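Local coordinates for protein putative phosphinothricin acetyltransferase YwnH (Bacillus subtilis, PDB 1VHS) that probably transfers an acetyl group from acetyl-CoA to the amino group of phosphinothricin, which would inactivate this herbicide and confer resistance, at residues V64-S69 with S100-E105; A120-H125 with K131-H136. All coordinates share one frame; numbering follows the deposited sequence. Where two conformers were deposited one is given.

Interaction 1: residues V64-S69 with S100-E105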
loop_
_atom_site.group_PDB
_atom_site.type_symbol
_atom_site.label_atom_id
_atom_site.label_comp_id
_atom_site.label_asym_id
_atom_site.label_seq_id
_atom_site.Cartn_x
_atom_site.Cartn_y
_atom_site.Cartn_z
ATOM N N VAL A 64 14.169 7.820 -2.147
ATOM C CA VAL A 64 12.854 7.263 -1.847
ATOM C C VAL A 64 13.015 5.768 -1.586
ATOM O O VAL A 64 13.406 5.020 -2.480
ATOM C CB VAL A 64 11.884 7.468 -3.024
ATOM C CG1 VAL A 64 10.535 6.834 -2.703
ATOM C CG2 VAL A 64 11.718 8.955 -3.305
ATOM N N ALA A 65 12.719 5.342 -0.360
ATOM C CA ALA A 65 12.850 3.940 0.029
ATOM C C ALA A 65 11.523 3.191 0.158
ATOM O O ALA A 65 11.511 1.965 0.256
ATOM C CB ALA A 65 13.608 3.843 1.344
ATOM N N ALA A 66 10.414 3.921 0.167
ATOM C CA ALA A 66 9.103 3.294 0.314
ATOM C C ALA A 66 8.012 4.312 0.039
ATOM O O ALA A 66 8.282 5.503 -0.080
ATOM C CB ALA A 66 8.951 2.748 1.738
ATOM N N TRP A 67 6.777 3.839 -0.089
ATOM C CA TRP A 67 5.664 4.740 -0.309
ATOM C C TRP A 67 4.364 4.213 0.272
ATOM O O TRP A 67 4.215 3.011 0.503
ATOM C CB TRP A 67 5.484 5.087 -1.801
ATOM C CG TRP A 67 5.428 3.945 -2.795
ATOM C CD1 TRP A 67 6.476 3.406 -3.483
ATOM C CD2 TRP A 67 4.250 3.288 -3.283
ATOM N NE1 TRP A 67 6.026 2.465 -4.377
ATOM C CE2 TRP A 67 4.662 2.372 -4.275
ATOM C CE3 TRP A 67 2.884 3.391 -2.981
ATOM C CZ2 TRP A 67 3.760 1.563 -4.972
ATOM C CZ3 TRP A 67 1.984 2.586 -3.673
ATOM C CH2 TRP A 67 2.427 1.685 -4.659
ATOM N N ILE A 68 3.450 5.138 0.534
ATOM C CA ILE A 68 2.134 4.833 1.091
ATOM C C ILE A 68 1.106 5.493 0.186
ATOM O O ILE A 68 1.159 6.700 -0.056
ATOM C CB ILE A 68 1.955 5.425 2.500
ATOM C CG1 ILE A 68 3.083 4.975 3.424
ATOM C CG2 ILE A 68 0.614 4.983 3.080
ATOM C CD1 ILE A 68 3.030 5.654 4.787
ATOM N N SER A 69 0.166 4.702 -0.309
ATOM C CA SER A 69 -0.857 5.215 -1.203
ATOM C C SER A 69 -2.244 5.042 -0.608
ATOM O O SER A 69 -2.568 3.966 -0.107
ATOM C CB SER A 69 -0.788 4.468 -2.545
ATOM O OG SER A 69 -1.927 4.728 -3.352
ATOM N N SER A 100 6.369 -1.320 10.102
ATOM C CA SER A 100 5.741 -0.836 11.325
ATOM C C SER A 100 5.639 0.683 11.346
ATOM O O SER A 100 4.592 1.244 11.672
ATOM C CB SER A 100 6.540 -1.309 12.543
ATOM O OG SER A 100 6.082 -0.678 13.721
ATOM N N TYR A 101 6.736 1.349 11.000
ATOM C CA TYR A 101 6.751 2.802 10.989
ATOM C C TYR A 101 5.776 3.366 9.962
ATOM O O TYR A 101 5.020 4.288 10.256
ATOM C CB TYR A 101 8.158 3.316 10.687
ATOM C CG TYR A 101 8.235 4.822 10.682
ATOM C CD1 TYR A 101 8.115 5.547 11.868
ATOM C CD2 TYR A 101 8.387 5.526 9.491
ATOM C CE1 TYR A 101 8.140 6.937 11.865
ATOM C CE2 TYR A 101 8.414 6.918 9.477
ATOM C CZ TYR A 101 8.289 7.616 10.666
ATOM O OH TYR A 101 8.309 8.991 10.658
ATOM N N LEU A 102 5.798 2.812 8.753
ATOM C CA LEU A 102 4.915 3.284 7.689
ATOM C C LEU A 102 3.438 3.123 8.026
ATOM O O LEU A 102 2.634 4.023 7.760
ATOM C CB LEU A 102 5.232 2.555 6.378
ATOM C CG LEU A 102 6.653 2.786 5.854
ATOM C CD1 LEU A 102 6.903 1.945 4.611
ATOM C CD2 LEU A 102 6.834 4.266 5.542
ATOM N N LEU A 103 3.068 1.986 8.605
ATOM C CA LEU A 103 1.666 1.777 8.953
ATOM C C LEU A 103 1.253 2.765 10.032
ATOM O O LEU A 103 0.174 3.339 9.971
ATOM C CB LEU A 103 1.419 0.339 9.430
ATOM C CG LEU A 103 -0.039 -0.009 9.773
ATOM C CD1 LEU A 103 -0.977 0.411 8.638
ATOM C CD2 LEU A 103 -0.157 -1.508 10.031
ATOM N N GLN A 104 2.118 2.970 11.020
ATOM C CA GLN A 104 1.811 3.909 12.092
ATOM C C GLN A 104 1.556 5.299 11.512
ATOM O O GLN A 104 0.599 5.967 11.893
ATOM C CB GLN A 104 2.958 3.950 13.107
ATOM C CG GLN A 104 2.784 4.994 14.201
ATOM C CD GLN A 104 3.961 5.028 15.159
ATOM O OE1 GLN A 104 4.188 4.082 15.915
ATOM N NE2 GLN A 104 4.726 6.117 15.123
ATOM N N GLU A 105 2.404 5.728 10.578
ATOM C CA GLU A 105 2.232 7.036 9.949
ATOM C C GLU A 105 0.954 7.079 9.116
ATOM O O GLU A 105 0.237 8.074 9.122
ATOM C CB GLU A 105 3.437 7.371 9.067
ATOM C CG GLU A 105 4.700 7.679 9.854
ATOM C CD GLU A 105 4.415 8.514 11.099
ATOM O OE1 GLU A 105 3.922 9.653 10.960
ATOM O OE2 GLU A 105 4.671 8.026 12.221
#

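Interaction 2: residues A120-H125 with K131-H136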
loop_
_atom_site.group_PDB
_atom_site.type_symbol
_atom_site.label_atom_id
_atom_site.label_comp_id
_atom_site.label_asym_id
_atom_site.label_seq_id
_atom_site.Cartn_x
_atom_site.Cartn_y
_atom_site.Cartn_z
ATOM N N ALA A 120 -7.019 -2.894 3.692
ATOM C CA ALA A 120 -5.747 -3.296 3.115
ATOM C C ALA A 120 -5.931 -4.638 2.418
ATOM O O ALA A 120 -6.558 -5.542 2.965
ATOM C CB ALA A 120 -4.681 -3.423 4.215
ATOM N N PHE A 121 -5.393 -4.756 1.208
ATOM C CA PHE A 121 -5.493 -5.989 0.425
ATOM C C PHE A 121 -4.153 -6.699 0.507
ATOM O O PHE A 121 -3.153 -6.233 -0.047
ATOM C CB PHE A 121 -5.837 -5.658 -1.033
ATOM C CG PHE A 121 -7.227 -5.114 -1.218
ATOM C CD1 PHE A 121 -7.651 -3.989 -0.518
ATOM C CD2 PHE A 121 -8.121 -5.735 -2.088
ATOM C CE1 PHE A 121 -8.944 -3.489 -0.677
ATOM C CE2 PHE A 121 -9.418 -5.243 -2.257
ATOM C CZ PHE A 121 -9.828 -4.116 -1.547
ATOM N N ILE A 122 -4.143 -7.833 1.203
ATOM C CA ILE A 122 -2.930 -8.598 1.430
ATOM C C ILE A 122 -3.095 -10.061 1.056
ATOM O O ILE A 122 -4.089 -10.696 1.409
ATOM C CB ILE A 122 -2.526 -8.506 2.935
ATOM C CG1 ILE A 122 -2.420 -7.034 3.351
ATOM C CG2 ILE A 122 -1.218 -9.244 3.176
ATOM C CD1 ILE A 122 -2.305 -6.810 4.860
ATOM N N PHE A 123 -2.119 -10.606 0.337
ATOM C CA PHE A 123 -2.185 -12.015 -0.037
ATOM C C PHE A 123 -2.246 -12.892 1.209
ATOM O O PHE A 123 -1.563 -12.628 2.199
ATOM C CB PHE A 123 -0.970 -12.392 -0.875
ATOM C CG PHE A 123 -1.039 -11.899 -2.286
ATOM C CD1 PHE A 123 0.098 -11.414 -2.920
ATOM C CD2 PHE A 123 -2.237 -11.936 -2.991
ATOM C CE1 PHE A 123 0.043 -10.971 -4.237
ATOM C CE2 PHE A 123 -2.302 -11.494 -4.310
ATOM C CZ PHE A 123 -1.161 -11.010 -4.933
ATOM N N GLY A 124 -3.067 -13.937 1.152
ATOM C CA GLY A 124 -3.220 -14.832 2.287
ATOM C C GLY A 124 -1.945 -15.471 2.813
ATOM O O GLY A 124 -1.865 -15.816 3.994
ATOM N N HIS A 125 -0.945 -15.631 1.951
ATOM C CA HIS A 125 0.307 -16.249 2.374
ATOM C C HIS A 125 1.334 -15.273 2.943
ATOM O O HIS A 125 2.415 -15.686 3.351
ATOM C CB HIS A 125 0.933 -17.035 1.214
ATOM C CG HIS A 125 1.242 -16.201 0.009
ATOM N ND1 HIS A 125 0.271 -15.536 -0.707
ATOM C CD2 HIS A 125 2.416 -15.936 -0.613
ATOM C CE1 HIS A 125 0.832 -14.898 -1.719
ATOM N NE2 HIS A 125 2.133 -15.124 -1.686
ATOM N N LYS A 131 0.153 -10.121 10.192
ATOM C CA LYS A 131 0.344 -9.962 11.629
ATOM C C LYS A 131 0.553 -8.497 11.997
ATOM O O LYS A 131 0.021 -8.023 13.000
ATOM C CB LYS A 131 1.528 -10.802 12.120
ATOM N N LEU A 132 1.322 -7.785 11.177
ATOM C CA LEU A 132 1.580 -6.371 11.398
ATOM C C LEU A 132 0.261 -5.600 11.472
ATOM O O LEU A 132 0.009 -4.882 12.434
ATOM C CB LEU A 132 2.436 -5.795 10.265
ATOM C CG LEU A 132 2.673 -4.282 10.339
ATOM C CD1 LEU A 132 3.379 -3.938 11.639
ATOM C CD2 LEU A 132 3.498 -3.827 9.141
ATOM N N PHE A 133 -0.584 -5.745 10.451
ATOM C CA PHE A 133 -1.860 -5.036 10.456
ATOM C C PHE A 133 -2.769 -5.430 11.625
ATOM O O PHE A 133 -3.441 -4.579 12.211
ATOM C CB PHE A 133 -2.595 -5.242 9.122
ATOM C CG PHE A 133 -2.121 -4.322 8.026
ATOM C CD1 PHE A 133 -0.894 -4.533 7.398
ATOM C CD2 PHE A 133 -2.887 -3.230 7.644
ATOM C CE1 PHE A 133 -0.439 -3.664 6.404
ATOM C CE2 PHE A 133 -2.441 -2.351 6.650
ATOM C CZ PHE A 133 -1.214 -2.570 6.031
ATOM N N GLU A 134 -2.781 -6.713 11.977
ATOM C CA GLU A 134 -3.627 -7.173 13.069
ATOM C C GLU A 134 -3.206 -6.606 14.420
ATOM O O GLU A 134 -4.022 -6.514 15.329
ATOM C CB GLU A 134 -3.664 -8.708 13.110
ATOM C CG GLU A 134 -4.529 -9.303 12.008
ATOM C CD GLU A 134 -4.499 -10.821 11.976
ATOM O OE1 GLU A 134 -4.857 -11.450 12.993
ATOM O OE2 GLU A 134 -4.120 -11.385 10.930
ATOM N N LYS A 135 -1.943 -6.216 14.550
ATOM C CA LYS A 135 -1.473 -5.633 15.803
ATOM C C LYS A 135 -1.946 -4.189 15.867
ATOM O O LYS A 135 -1.973 -3.587 16.940
ATOM C CB LYS A 135 0.056 -5.662 15.890
ATOM C CG LYS A 135 0.655 -7.043 16.102
ATOM C CD LYS A 135 2.168 -6.953 16.195
ATOM C CE LYS A 135 2.812 -8.323 16.376
ATOM N NZ LYS A 135 4.296 -8.218 16.330
ATOM N N HIS A 136 -2.317 -3.635 14.714
ATOM C CA HIS A 136 -2.779 -2.257 14.656
ATOM C C HIS A 136 -4.282 -2.050 14.466
ATOM O O HIS A 136 -4.713 -1.075 13.848
ATOM C CB HIS A 136 -2.001 -1.482 13.588
ATOM C CG HIS A 136 -0.585 -1.178 13.978
ATOM N ND1 HIS A 136 0.472 -2.009 13.677
ATOM C CD2 HIS A 136 -0.056 -0.129 14.653
ATOM C CE1 HIS A 136 1.591 -1.485 14.144
ATOM N NE2 HIS A 136 1.298 -0.345 14.743
#

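Interaction 1: residues V64-S69 with S100-E105
Leu102 extends from helix 98-109 and meets Ala66 and Ile68, two residues of strand 64-72 whose side chains both start toward the helix. Its two methyl branches divide the work. CD1 meets the single methyl of Ala66, with CB of Ala66 and CD1 of Leu102 3.6 Å apart, while CD2 of Leu102 lies 4.1 Å from CD1 of Ile68. With CG anti to the carbonyl carbon (chi1 -62°), the fork of Leu102 is aimed at the strand; the two methyls then diverge to different partners.

Ile68 answers with its longer arm. CG1 is likewise anti to the carbonyl carbon (chi1 -54°), and the chain then runs on extended (chi2 174°), so that CD1 projects as far as the helix backbone. There CD1 of Ile68 lies 3.4 Å from O of Leu102, a van der Waals approach to a polar atom. The closest pair of CA atoms, those of Ile68 and Leu102, is 7.3 Å apart. Trp67, between the two contact residues, points away and stacks on Tyr88 on the other face of the sheet. Upstream, a classic beta bulge sets Ala65 and Ala66 together opposite Ala57 of strand 54-58.

In GNAT enzymes the helix after the fourth strand follows the acetyl-CoA pyrophosphate-binding loop; Ser100 belongs to the predicted site here. Leu102 also touches Ile87, Ile89 and Ala57, so one leucine spans three neighbouring strands. No hydrogen bond joins the two segments, and all three touching residues are buried: between these segments the contact is methyl packing plus one methyl against a carbonyl oxygen, so it rests on shape complementarity rather than on directional bonds.

Interaction 2: residues A120-H125 with K131-H136
The Phe133 ring carries CD1 of Ile122 over one face, and the CB methyl of Ala120 also comes up against it. This is a beta-alpha unit of the GNAT fold: strand 117-123 runs through a short turn into helix 127-135, which folds back over the sheet. CD1 of Ile122 is 4.0 Å from the centroid of the Phe133 ring and 25° off its normal, a CH-pi contact displaced toward the rim, where CD1 of Phe133 is the nearest ring atom. On the same side of the ring plane but beyond the rim, CB of Ala120 approaches obliquely, 3.5 Å from CE2 of Phe133.

Ala120 and Ile122, two residues apart, send their side chains from the same face of the strand. The extended arm of Ile122 (chi2 168°) is what brings its terminal methyl to the ring. Phe138 meets the Phe133 ring edge-to-face, and Asn126 of the predicted acetyl-CoA site lies beside Ile122.

The His136 ring turns back on the preceding turn, its ND1 donating to the carbonyl O of Leu132 at 3.2 Å. The N-H...O angle is 169°; the oxygen lies in the imidazole plane, while ND1 stands above the carbonyl plane, opposite Lys135 N.

In the fold
Both contacts are buried and apolar, and each seats a helix on the same mixed sheet without a hydrogen bond across its segments. Interaction 1 joins aliphatic branches, one of them also against a carbonyl oxygen, and its centre is about 8 Å from the centre of the chain, against about 11 Å for the centre of interaction 2, which adds an aromatic ring and a CH-pi contact. They also differ in span: 30 residues separate the segments of the first, five those of the second. Their helices meet directly: Leu103, turned away from strand 64-69, packs its CD1 3.7 Å from CE2 of Phe133. Ile87, of the predicted acetyl-CoA site, lies close to both Leu102 and Phe133.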